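Local coordinates for protein lysozyme (Meretrix lusoria, PDB 4PJ2) that hydrolyses the beta-1,4 linkages of bacterial peptidoglycan, lysing Gram-positive cells, and also degrades chitin, at residues Gly52-Trp55 with Lys56-Ala59. Numbering follows the deposited sequence.
Sequences GSSW and KSCA
S54 and S57 meet through their hydroxyls across the first turn of a short helix for which S54 is the N-cap residue. In one of two conformers of S57, its OG lies 2.7 Å from S54 OG, a hydrogen bond in which either hydroxyl could donate. With chi1 of 60° in this conformer, S57 OG sits between its backbone N and carbonyl carbon, facing S54. Two backbone bonds close the turn: C58 N donates to S54 O at 2.9 Å and A59 N to W55 O, also at 2.9 Å. The packed side is that of C58 and A59, both buried, whose CB atoms lie against these same carbonyl oxygens. On the outer side, K56, extended beyond CG, passes obliquely across one face of the W55 indole. Its CG makes a CH-pi contact 4.1 Å from the centre of the six-membered ring, and CE continues to CZ3 at 3.7 Å. The serine end is looser and wetter: S53 and S57 each adopt two conformers, and a water accepts from S53 N. W55 touches L33 and C35 of strand 32-35 and donates through NE1 to I40 O in strand 40-41, while the C58-C64 disulfide ties the turn to helix 62-76 and C58 touches substrate-binding W45 on helix 42-47.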
ATOM      1  N   GLY D  52      10.207  -5.198 -18.846  1.00 28.51           N
ATOM      2  CA  GLY D  52       9.329  -5.811 -19.816  1.00 29.54           C
ATOM      3  C   GLY D  52       8.402  -4.802 -20.465  1.00 30.60           C
ATOM      4  O   GLY D  52       8.569  -3.588 -20.326  1.00 31.46           O
ATOM      5  N   SER D  53       7.395  -5.325 -21.149  1.00 30.73           N
ATOM      6  CA  SER D  53       6.497  -4.509 -21.950  0.59 30.89           C
ATOM      7  C   SER D  53       5.347  -3.929 -21.136  1.00 31.39           C
ATOM      8  O   SER D  53       4.839  -2.857 -21.453  1.00 32.45           O
ATOM      9  CB  SER D  53       5.936  -5.356 -23.089  0.59 30.58           C
ATOM     10  OG  SER D  53       5.222  -4.570 -24.027  0.59 30.98           O
ATOM     11  N   SER D  54       4.935  -4.647 -20.095  1.00 31.29           N
ATOM     12  CA  SER D  54       3.822  -4.217 -19.257  1.00 31.34           C
ATOM     13  C   SER D  54       3.811  -5.019 -17.959  1.00 29.82           C
ATOM     14  O   SER D  54       4.481  -6.046 -17.844  1.00 29.03           O
ATOM     15  CB  SER D  54       2.497  -4.406 -19.996  1.00 33.11           C
ATOM     16  OG  SER D  54       2.246  -5.781 -20.220  1.00 33.92           O
ATOM     17  N   TRP D  55       3.038  -4.540 -16.991  1.00 29.36           N
ATOM     18  CA  TRP D  55       2.930  -5.181 -15.691  1.00 28.75           C
ATOM     19  C   TRP D  55       2.487  -6.650 -15.806  1.00 28.77           C
ATOM     20  O   TRP D  55       3.161  -7.556 -15.312  1.00 27.95           O
ATOM     21  CB  TRP D  55       1.968  -4.355 -14.842  1.00 28.85           C
ATOM     22  CG  TRP D  55       1.278  -5.062 -13.748  1.00 27.95           C
ATOM     23  CD1 TRP D  55       1.801  -5.969 -12.870  1.00 27.82           C
ATOM     24  CD2 TRP D  55      -0.091  -4.908 -13.401  1.00 27.75           C
ATOM     25  NE1 TRP D  55       0.828  -6.389 -11.995  1.00 27.44           N
ATOM     26  CE2 TRP D  55      -0.344  -5.750 -12.303  1.00 27.79           C
ATOM     27  CE3 TRP D  55      -1.132  -4.131 -13.911  1.00 28.51           C
ATOM     28  CZ2 TRP D  55      -1.599  -5.838 -11.708  1.00 29.11           C
ATOM     29  CZ3 TRP D  55      -2.373  -4.225 -13.325  1.00 29.12           C
ATOM     30  CH2 TRP D  55      -2.597  -5.070 -12.232  1.00 29.44           C
ATOM     31  N   LYS D  56       1.364  -6.897 -16.468  1.00 29.83           N
ATOM     32  CA  LYS D  56       0.805  -8.249 -16.507  1.00 31.00           C
ATOM     33  C   LYS D  56       1.668  -9.219 -17.310  1.00 30.99           C
ATOM     34  O   LYS D  56       1.791 -10.394 -16.953  1.00 31.59           O
ATOM     35  CB  LYS D  56      -0.624  -8.218 -17.037  1.00 31.41           C
ATOM     36  CG  LYS D  56      -1.559  -7.466 -16.113  1.00 32.06           C
ATOM     37  CD  LYS D  56      -2.959  -7.365 -16.680  1.00 33.43           C
ATOM     38  CE  LYS D  56      -3.883  -6.623 -15.729  1.00 34.12           C
ATOM     39  NZ  LYS D  56      -5.205  -6.342 -16.339  1.00 35.17           N
ATOM     40  N   SER D  57       2.269  -8.735 -18.388  1.00 30.49           N
ATOM     41  CA  SER D  57       3.155  -9.581 -19.171  0.54 30.93           C
ATOM     42  C   SER D  57       4.430  -9.905 -18.394  1.00 30.38           C
ATOM     43  O   SER D  57       4.914 -11.031 -18.441  1.00 31.04           O
ATOM     44  CB  SER D  57       3.481  -8.944 -20.523  0.54 31.86           C
ATOM     45  OG  SER D  57       4.116  -7.693 -20.380  0.54 32.73           O
ATOM     46  N   CYS D  58       4.964  -8.933 -17.665  1.00 29.25           N
ATOM     47  CA  CYS D  58       6.160  -9.164 -16.872  1.00 28.90           C
ATOM     48  C   CYS D  58       5.868 -10.173 -15.770  1.00 28.60           C
ATOM     49  O   CYS D  58       6.650 -11.099 -15.530  1.00 28.58           O
ATOM     50  CB  CYS D  58       6.643  -7.847 -16.267  1.00 29.47           C
ATOM     51  SG  CYS D  58       8.182  -7.984 -15.384  1.00 30.78           S
ATOM     52  N   ALA D  59       4.725  -9.992 -15.108  1.00 29.22           N
ATOM     53  CA  ALA D  59       4.357 -10.828 -13.973  1.00 29.66           C
ATOM     54  C   ALA D  59       4.195 -12.301 -14.375  1.00 29.73           C
ATOM     55  O   ALA D  59       4.398 -13.198 -13.555  1.00 30.83           O
ATOM     56  CB  ALA D  59       3.084 -10.305 -13.330  1.00 29.79           C
TER
HETATM   57  O   HOH W   1       7.202  -8.159 -21.383  1.00 45.34           O